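Local coordinates for protein AT27789p (Drosophila melanogaster, PDB 5UZM) that probably binds RNA, this piece being the second quasi-RNA recognition motif of Glorund, a fly homologue of hnRNP F/H, at residues G6-Y18 with I76-E90. Residues are numbered along the deposited sequence; the frame is centred on the assembly and turned at random. Where two conformers were deposited one is given.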
# COMPACT_ATOMS: atom_id res chain seq x y z
N GLY A 6 -1.36 9.97 -13.67
CA GLY A 6 -1.76 8.72 -13.05
C GLY A 6 -0.60 7.99 -12.40
O GLY A 6 -0.80 7.15 -11.51
N THR A 7 0.61 8.33 -12.85
CA THR A 7 1.81 7.58 -12.47
C THR A 7 2.27 7.85 -11.05
O THR A 7 3.15 7.14 -10.57
CB THR A 7 2.97 7.87 -13.42
OG1 THR A 7 3.32 9.26 -13.35
CG2 THR A 7 2.62 7.47 -14.86
N ALA A 8 1.72 8.86 -10.38
CA ALA A 8 2.10 9.10 -8.99
C ALA A 8 0.97 8.81 -8.00
O ALA A 8 1.12 9.17 -6.83
CB ALA A 8 2.60 10.54 -8.83
N PHE A 9 -0.12 8.16 -8.44
CA PHE A 9 -1.25 7.79 -7.57
C PHE A 9 -0.95 6.48 -6.87
O PHE A 9 -1.78 5.56 -6.88
CB PHE A 9 -2.57 7.62 -8.33
CG PHE A 9 -3.02 8.82 -9.10
CD1 PHE A 9 -2.37 10.03 -8.95
CD2 PHE A 9 -4.09 8.73 -9.97
CE1 PHE A 9 -2.75 11.14 -9.70
CE2 PHE A 9 -4.50 9.84 -10.72
CZ PHE A 9 -3.81 11.06 -10.56
N VAL A 10 0.24 6.36 -6.32
CA VAL A 10 0.72 5.13 -5.70
C VAL A 10 1.43 5.49 -4.41
O VAL A 10 2.18 6.47 -4.35
CB VAL A 10 1.68 4.36 -6.63
CG1 VAL A 10 2.14 3.05 -5.95
CG2 VAL A 10 1.02 4.09 -7.97
N VAL A 11 1.21 4.70 -3.35
CA VAL A 11 1.99 4.84 -2.13
C VAL A 11 2.67 3.50 -1.84
O VAL A 11 2.23 2.45 -2.32
CB VAL A 11 1.14 5.28 -0.92
CG1 VAL A 11 0.37 6.57 -1.19
CG2 VAL A 11 0.20 4.15 -0.50
N LYS A 12 3.75 3.55 -1.07
CA LYS A 12 4.44 2.37 -0.57
C LYS A 12 4.23 2.28 0.93
O LYS A 12 4.34 3.29 1.63
CB LYS A 12 5.95 2.46 -0.89
CG LYS A 12 6.74 1.23 -0.44
CD LYS A 12 8.18 1.32 -0.98
CE LYS A 12 8.94 2.51 -0.42
NZ LYS A 12 10.34 2.61 -0.97
N LEU A 13 3.93 1.08 1.44
CA LEU A 13 3.72 0.83 2.86
C LEU A 13 4.88 0.03 3.43
O LEU A 13 5.44 -0.80 2.73
CB LEU A 13 2.43 0.03 3.11
CG LEU A 13 1.16 0.53 2.45
CD1 LEU A 13 -0.03 -0.36 2.89
CD2 LEU A 13 0.86 1.98 2.74
N ARG A 14 5.24 0.29 4.68
CA ARG A 14 6.25 -0.48 5.39
C ARG A 14 5.78 -0.75 6.81
O ARG A 14 5.02 0.04 7.41
CB ARG A 14 7.60 0.28 5.39
CG ARG A 14 8.73 -0.43 6.09
CD ARG A 14 10.00 0.41 5.92
NE ARG A 14 10.21 0.76 4.52
CZ ARG A 14 10.96 1.78 4.11
NH1 ARG A 14 11.57 2.56 4.98
NH2 ARG A 14 11.09 2.02 2.81
N GLY A 15 6.14 -1.91 7.34
CA GLY A 15 5.81 -2.26 8.70
C GLY A 15 4.61 -3.17 8.88
O GLY A 15 4.12 -3.29 9.99
N LEU A 16 4.13 -3.77 7.80
CA LEU A 16 2.88 -4.53 7.86
C LEU A 16 2.99 -5.75 8.78
O LEU A 16 4.06 -6.38 8.88
CB LEU A 16 2.50 -4.98 6.46
CG LEU A 16 2.16 -3.85 5.49
CD1 LEU A 16 2.03 -4.33 4.03
CD2 LEU A 16 0.83 -3.21 5.94
N PRO A 17 1.88 -6.13 9.42
CA PRO A 17 1.81 -7.41 10.15
C PRO A 17 2.17 -8.61 9.27
O PRO A 17 1.96 -8.59 8.07
CB PRO A 17 0.34 -7.47 10.59
CG PRO A 17 -0.24 -6.13 10.39
CD PRO A 17 0.59 -5.39 9.40
N TYR A 18 2.65 -9.71 9.89
CA TYR A 18 2.97 -10.89 9.07
C TYR A 18 1.72 -11.50 8.47
O TYR A 18 1.73 -11.97 7.33
CB TYR A 18 3.72 -11.96 9.88
CG TYR A 18 3.76 -13.31 9.14
CD1 TYR A 18 4.56 -13.48 8.02
CD2 TYR A 18 2.99 -14.39 9.57
CE1 TYR A 18 4.59 -14.70 7.34
CE2 TYR A 18 3.02 -15.61 8.89
CZ TYR A 18 3.83 -15.75 7.78
OH TYR A 18 3.87 -16.95 7.10
N ILE A 76 -2.33 -0.92 11.81
CA ILE A 76 -3.08 -2.14 11.51
C ILE A 76 -2.76 -3.12 12.62
O ILE A 76 -1.59 -3.49 12.82
CB ILE A 76 -2.73 -2.74 10.14
CG1 ILE A 76 -3.06 -1.78 9.00
CG2 ILE A 76 -3.40 -4.11 9.97
CD1 ILE A 76 -2.65 -2.37 7.63
N GLY A 77 -3.79 -3.48 13.38
CA GLY A 77 -3.53 -4.28 14.57
C GLY A 77 -2.63 -3.48 15.52
O GLY A 77 -2.90 -2.31 15.81
N HIS A 78 -1.51 -4.08 15.89
CA HIS A 78 -0.59 -3.41 16.80
C HIS A 78 0.58 -2.78 16.07
O HIS A 78 1.48 -2.24 16.74
CB HIS A 78 -0.05 -4.40 17.86
CG HIS A 78 0.67 -5.57 17.28
ND1 HIS A 78 0.08 -6.80 17.10
CD2 HIS A 78 1.95 -5.70 16.85
CE1 HIS A 78 0.95 -7.63 16.55
NE2 HIS A 78 2.09 -6.98 16.38
N ARG A 79 0.60 -2.82 14.72
CA ARG A 79 1.73 -2.37 13.90
C ARG A 79 1.49 -0.97 13.37
O ARG A 79 0.45 -0.70 12.78
CB ARG A 79 1.98 -3.28 12.68
CG ARG A 79 2.33 -4.73 13.07
CD ARG A 79 3.77 -4.86 13.69
NE ARG A 79 4.79 -4.53 12.70
CZ ARG A 79 6.10 -4.62 12.91
NH1 ARG A 79 6.98 -4.30 11.94
NH2 ARG A 79 6.53 -5.03 14.09
N TYR A 80 2.47 -0.11 13.56
CA TYR A 80 2.46 1.21 12.96
C TYR A 80 2.88 1.13 11.50
O TYR A 80 3.93 0.53 11.17
CB TYR A 80 3.42 2.11 13.73
CG TYR A 80 3.01 2.46 15.13
CD1 TYR A 80 3.38 1.66 16.20
CD2 TYR A 80 2.23 3.58 15.39
CE1 TYR A 80 2.99 1.97 17.51
CE2 TYR A 80 1.85 3.92 16.69
CZ TYR A 80 2.24 3.10 17.74
OH TYR A 80 1.87 3.38 19.04
N ILE A 81 2.09 1.74 10.62
CA ILE A 81 2.32 1.61 9.19
C ILE A 81 2.94 2.91 8.67
O ILE A 81 2.34 3.98 8.77
CB ILE A 81 1.00 1.28 8.44
CG1 ILE A 81 0.29 0.04 9.05
CG2 ILE A 81 1.28 1.06 6.97
CD1 ILE A 81 1.16 -1.22 9.20
N GLU A 82 4.15 2.80 8.16
CA GLU A 82 4.81 3.92 7.49
C GLU A 82 4.34 4.00 6.06
O GLU A 82 4.26 2.97 5.37
CB GLU A 82 6.33 3.76 7.54
CG GLU A 82 6.87 3.49 8.95
CD GLU A 82 8.31 3.02 8.90
OE1 GLU A 82 9.18 3.90 8.69
OE2 GLU A 82 8.57 1.79 9.02
N ILE A 83 4.09 5.21 5.55
CA ILE A 83 3.53 5.40 4.22
C ILE A 83 4.39 6.42 3.47
O ILE A 83 4.70 7.48 4.01
CB ILE A 83 2.07 5.89 4.28
CG1 ILE A 83 1.25 4.97 5.21
CG2 ILE A 83 1.44 5.96 2.90
CD1 ILE A 83 -0.16 5.49 5.41
N PHE A 84 4.80 6.07 2.25
CA PHE A 84 5.64 6.96 1.44
C PHE A 84 5.05 7.19 0.06
O PHE A 84 4.46 6.29 -0.53
CB PHE A 84 7.05 6.35 1.21
CG PHE A 84 7.71 5.87 2.45
CD1 PHE A 84 8.50 6.73 3.20
CD2 PHE A 84 7.52 4.56 2.91
CE1 PHE A 84 9.11 6.29 4.38
CE2 PHE A 84 8.13 4.12 4.07
CZ PHE A 84 8.93 4.98 4.81
N ARG A 85 5.29 8.39 -0.49
CA ARG A 85 4.93 8.67 -1.87
C ARG A 85 5.74 7.79 -2.81
O ARG A 85 6.92 7.52 -2.56
CB ARG A 85 5.16 10.14 -2.21
CG ARG A 85 4.90 11.12 -1.06
CD ARG A 85 5.02 12.56 -1.56
NE ARG A 85 4.02 12.79 -2.59
CZ ARG A 85 2.86 13.40 -2.38
NH1 ARG A 85 2.57 13.87 -1.18
NH2 ARG A 85 1.99 13.54 -3.37
N SER A 86 5.10 7.34 -3.88
CA SER A 86 5.72 6.39 -4.78
C SER A 86 5.30 6.68 -6.22
O SER A 86 4.95 7.82 -6.55
CB SER A 86 5.34 4.96 -4.37
OG SER A 86 6.12 4.03 -5.08
N SER A 87 5.33 5.65 -7.05
CA SER A 87 5.09 5.78 -8.49
C SER A 87 4.78 4.41 -9.06
O SER A 87 5.14 3.38 -8.50
CB SER A 87 6.31 6.36 -9.20
OG SER A 87 7.39 5.44 -9.11
N ILE A 88 4.12 4.42 -10.23
CA ILE A 88 3.80 3.17 -10.91
C ILE A 88 5.07 2.42 -11.25
O ILE A 88 5.14 1.20 -11.08
CB ILE A 88 2.97 3.46 -12.18
CG1 ILE A 88 1.68 4.20 -11.82
CG2 ILE A 88 2.65 2.17 -12.91
CD1 ILE A 88 0.58 3.33 -11.36
N ALA A 89 6.10 3.13 -11.74
CA ALA A 89 7.35 2.45 -12.11
C ALA A 89 7.99 1.77 -10.91
O ALA A 89 8.51 0.66 -11.03
CB ALA A 89 8.33 3.44 -12.75
N GLU A 90 7.96 2.41 -9.74
CA GLU A 90 8.52 1.76 -8.56
C GLU A 90 7.69 0.54 -8.17
O GLU A 90 8.24 -0.51 -7.81
CB GLU A 90 8.62 2.75 -7.40
CG GLU A 90 9.34 2.14 -6.18
CD GLU A 90 9.39 3.05 -4.94
OE1 GLU A 90 10.29 2.86 -4.09
OE2 GLU A 90 8.54 3.95 -4.79
O HOH W 1 11.31 3.32 7.34
O HOH W 2 5.55 -1.49 11.94
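One face of the Arg14 guanidinium lies on the Phe84 ring: CE2 of Phe84 sits 3.7 Å above the guanidinium plane, over its centre, and the two planes are tilted 34° apart. A second guanidinium, that of Arg79, works by its edge. Its NE lies 3.1 Å from O of Gly15, with that oxygen in the guanidinium plane and an almost straight N-H (170°), although NE approaches from above the carbonyl plane. Bends at chi2 and chi3 fold the Arg79 chain back to this carbonyl, whose oxygen also accepts from a water held by Tyr80 O. A second water bridges Arg14 NH1 and Glu82 OE1, while the methylenes of Arg14 pass OE2 of the same carboxylate. Replacing Arg14 by an alanine would probably strip the Phe84 ring of its flat cover and cost the Glu82 carboxylate its water-mediated guanidinium partner. Antiparallel strands 10-14 and 79-85 are the first and last long strands of the RRM sheet, and their register is fixed by paired backbone bonds between Lys12 and Phe84 and between Arg14 and Glu82. Alternation sends Lys12, Arg14, Glu82 and Phe84 to one face and Leu13 and Ile83 to the other, against helix 22-28. There, Leu13 CD2 packs 3.9 Å from Ile83 CG1, the side chains side by side. Helix 88-94 starts just past the end of strand 79-85, and from it Glu90 reaches back: with CG anti to the backbone N (chi1 -174°) and an extended chain, it brings OE1 within 3.1 Å of Lys12 NZ, a salt bridge that meets OE1 on the syn side but well out of the carboxylate plane. Ser87 is the N-cap, its OG accepting from Glu90 N, and Ile88 N donates to Thr7 O at 2.9 Å while Ile88 CD1 meets Val10 CG2 at 3.5 Å.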